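Local atomic coordinates of sp1 protein (Swine acute diarrhea syndrome coronavirus, PDB entry 6LPA), a protein that probably suppresses host gene expression as the coronavirus nonstructural protein nsp1, and is associated with host-cell proliferation and immune evasion. Residues Asp41-Ala46 / Ser92-Val97. Numbering follows the deposited sequence.
Sequences DCRFVA and SNSNYV
R43, on strand 42-46, which sits between strands 85-91 and 6-11 in the closed β-barrel of nsp1, projects into the loop 92-95 that joins strand 85-91 to strand 96-104 and fastens it through the backbone carbonyl of S94. Its side chain bends at chi2 (-66°), which turns CD out of the line of CB and CG. The guanidinium lies between S92 O and Y96 CD1. S92 O stands 3.3 Å above the plane, over the centre of the group, without a hydrogen bond to R43. CD1 of Y96 lies over the opposite face, 3.8 Å from R43 NE. At the edge, R43 NE donates a nearly straight bond of 2.7 Å to S94 O, which lies in the guanidinium plane; the bond from R43 NH2 to the same oxygen is weak. R43 NH1 reaches back to C42 O and also bonds to K40 O, so NE and NH1 are both bonded, which restrains the rotation of the group. Lower down, R43 CG rests against S92 CB and S94 OG. The loop itself is shaped by an ST turn in which S92 OG, anti to its backbone N (chi1 172°), accepts from S94 N and also bonds to S17 O. Where the loop leaves strand 85-91, the backbones meet directly, S92 N donating to D41 O at 3.1 Å.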
ATOM      1  N   ASP A  41       8.358   2.655  18.752  1.00 46.64           N
ATOM      2  CA  ASP A  41       7.737   1.343  18.948  1.00 51.03           C
ATOM      3  C   ASP A  41       7.937   0.411  17.753  1.00 45.15           C
ATOM      4  O   ASP A  41       7.378  -0.689  17.739  1.00 47.04           O
ATOM      5  CB  ASP A  41       6.236   1.507  19.238  1.00 49.79           C
ATOM      6  CG  ASP A  41       5.486   2.192  18.096  1.00 52.77           C
ATOM      7  OD1 ASP A  41       6.126   2.842  17.248  1.00 50.14           O
ATOM      8  OD2 ASP A  41       4.245   2.096  18.049  1.00 62.41           O
ATOM      9  N   CYS A  42       8.723   0.827  16.765  1.00 48.70           N
ATOM     10  CA  CYS A  42       8.856   0.151  15.485  1.00 48.23           C
ATOM     11  C   CYS A  42      10.328  -0.203  15.241  1.00 49.97           C
ATOM     12  O   CYS A  42      11.230   0.488  15.729  1.00 42.74           O
ATOM     13  CB  CYS A  42       8.334   1.066  14.361  1.00 51.55           C
ATOM     14  SG  CYS A  42       6.567   1.110  14.199  1.00 47.81           S
ATOM     15  N   ARG A  43      10.569  -1.259  14.441  1.00 43.29           N
ATOM     16  CA  ARG A  43      11.911  -1.669  14.041  1.00 44.46           C
ATOM     17  C   ARG A  43      12.030  -1.638  12.526  1.00 46.30           C
ATOM     18  O   ARG A  43      11.106  -2.035  11.817  1.00 47.81           O
ATOM     19  CB  ARG A  43      12.276  -3.074  14.552  1.00 40.67           C
ATOM     20  CG  ARG A  43      12.296  -3.198  16.079  1.00 43.77           C
ATOM     21  CD  ARG A  43      13.425  -2.364  16.758  1.00 44.92           C
ATOM     22  NE  ARG A  43      13.309  -2.479  18.211  1.00 45.75           N
ATOM     23  CZ  ARG A  43      12.613  -1.641  18.981  1.00 49.32           C
ATOM     24  NH1 ARG A  43      11.991  -0.595  18.452  1.00 48.15           N
ATOM     25  NH2 ARG A  43      12.551  -1.836  20.288  1.00 49.61           N
ATOM     26  N   PHE A  44      13.164  -1.145  12.028  1.00 45.16           N
ATOM     27  CA  PHE A  44      13.408  -1.173  10.598  1.00 46.56           C
ATOM     28  C   PHE A  44      13.952  -2.536  10.189  1.00 50.70           C
ATOM     29  O   PHE A  44      14.951  -3.008  10.740  1.00 44.97           O
ATOM     30  CB  PHE A  44      14.390  -0.087  10.173  1.00 44.54           C
ATOM     31  CG  PHE A  44      14.765  -0.168   8.710  1.00 45.55           C
ATOM     32  CD1 PHE A  44      14.001   0.476   7.752  1.00 48.31           C
ATOM     33  CD2 PHE A  44      15.872  -0.897   8.297  1.00 43.97           C
ATOM     34  CE1 PHE A  44      14.347   0.395   6.408  1.00 47.21           C
ATOM     35  CE2 PHE A  44      16.222  -0.980   6.973  1.00 43.10           C
ATOM     36  CZ  PHE A  44      15.460  -0.341   6.022  1.00 48.11           C
ATOM     37  N   VAL A  45      13.330  -3.137   9.186  1.00 47.46           N
ATOM     38  CA  VAL A  45      13.696  -4.454   8.709  1.00 46.39           C
ATOM     39  C   VAL A  45      14.025  -4.275   7.240  1.00 47.61           C
ATOM     40  O   VAL A  45      13.155  -3.893   6.448  1.00 45.82           O
ATOM     41  CB  VAL A  45      12.567  -5.468   8.922  1.00 48.25           C
ATOM     42  CG1 VAL A  45      13.008  -6.881   8.525  1.00 43.79           C
ATOM     43  CG2 VAL A  45      12.091  -5.396  10.372  1.00 48.84           C
ATOM     44  N   ALA A  46      15.283  -4.511   6.882  1.00 43.64           N
ATOM     45  CA  ALA A  46      15.711  -4.353   5.503  1.00 45.91           C
ATOM     46  C   ALA A  46      15.014  -5.373   4.606  1.00 46.46           C
ATOM     47  O   ALA A  46      14.678  -6.485   5.028  1.00 46.91           O
ATOM     48  CB  ALA A  46      17.229  -4.519   5.398  1.00 44.68           C
ATOM     49  N   SER A  92       7.644  -3.708  16.882  1.00 45.26           N
ATOM     50  CA  SER A  92       8.449  -4.795  17.414  1.00 46.33           C
ATOM     51  C   SER A  92       9.276  -4.276  18.579  1.00 47.58           C
ATOM     52  O   SER A  92       9.707  -3.118  18.581  1.00 45.50           O
ATOM     53  CB  SER A  92       9.377  -5.381  16.339  1.00 44.45           C
ATOM     54  OG  SER A  92      10.260  -6.305  16.938  1.00 49.11           O
ATOM     55  N   ASN A  93       9.503  -5.150  19.556  1.00 45.78           N
ATOM     56  CA  ASN A  93      10.403  -4.886  20.671  1.00 47.10           C
ATOM     57  C   ASN A  93      11.761  -5.581  20.519  1.00 49.84           C
ATOM     58  O   ASN A  93      12.434  -5.826  21.526  1.00 49.59           O
ATOM     59  CB  ASN A  93       9.731  -5.304  21.984  1.00 50.44           C
ATOM     60  CG  ASN A  93       8.576  -4.378  22.376  1.00 55.43           C
ATOM     61  OD1 ASN A  93       8.668  -3.159  22.231  1.00 53.56           O
ATOM     62  ND2 ASN A  93       7.472  -4.964  22.841  1.00 54.47           N
ATOM     63  N   SER A  94      12.185  -5.903  19.294  1.00 48.26           N
ATOM     64  CA  SER A  94      13.449  -6.615  19.127  1.00 45.28           C
ATOM     65  C   SER A  94      14.642  -5.741  19.520  1.00 50.38           C
ATOM     66  O   SER A  94      14.555  -4.506  19.579  1.00 47.13           O
ATOM     67  CB  SER A  94      13.631  -7.067  17.681  1.00 47.68           C
ATOM     68  OG  SER A  94      14.137  -6.002  16.911  1.00 45.64           O
ATOM     69  N   ASN A  95      15.773  -6.407  19.777  1.00 47.18           N
ATOM     70  CA  ASN A  95      17.039  -5.709  19.954  1.00 46.36           C
ATOM     71  C   ASN A  95      17.404  -5.017  18.653  1.00 49.19           C
ATOM     72  O   ASN A  95      17.033  -5.459  17.561  1.00 48.20           O
ATOM     73  CB  ASN A  95      18.159  -6.673  20.370  1.00 46.34           C
ATOM     74  CG  ASN A  95      17.876  -7.362  21.705  1.00 55.64           C
ATOM     75  OD1 ASN A  95      17.403  -6.730  22.649  1.00 55.87           O
ATOM     76  ND2 ASN A  95      18.168  -8.658  21.786  1.00 54.07           N
ATOM     77  N   TYR A  96      18.139  -3.920  18.777  1.00 46.37           N
ATOM     78  CA  TYR A  96      18.303  -3.003  17.665  1.00 49.80           C
ATOM     79  C   TYR A  96      19.647  -2.319  17.797  1.00 48.68           C
ATOM     80  O   TYR A  96      20.296  -2.376  18.845  1.00 49.69           O
ATOM     81  CB  TYR A  96      17.192  -1.943  17.634  1.00 45.45           C
ATOM     82  CG  TYR A  96      17.167  -1.086  18.890  1.00 50.17           C
ATOM     83  CD1 TYR A  96      16.541  -1.543  20.045  1.00 52.25           C
ATOM     84  CD2 TYR A  96      17.785   0.171  18.932  1.00 51.35           C
ATOM     85  CE1 TYR A  96      16.523  -0.784  21.201  1.00 55.67           C
ATOM     86  CE2 TYR A  96      17.768   0.952  20.104  1.00 52.29           C
ATOM     87  CZ  TYR A  96      17.134   0.459  21.231  1.00 56.00           C
ATOM     88  OH  TYR A  96      17.087   1.184  22.402  1.00 57.33           O
ATOM     89  N   VAL A  97      20.046  -1.672  16.707  1.00 45.79           N
ATOM     90  CA  VAL A  97      21.109  -0.683  16.686  1.00 48.12           C
ATOM     91  C   VAL A  97      20.542   0.559  16.005  1.00 50.74           C
ATOM     92  O   VAL A  97      19.736   0.466  15.071  1.00 48.26           O
ATOM     93  CB  VAL A  97      22.375  -1.197  15.951  1.00 53.98           C
ATOM     94  CG1 VAL A  97      22.946  -2.441  16.641  1.00 45.39           C
ATOM     95  CG2 VAL A  97      22.086  -1.486  14.487  1.00 51.09           C
TER
HETATM   96  O   HOH W   1       7.105  -2.036  20.581  1.00 58.27           O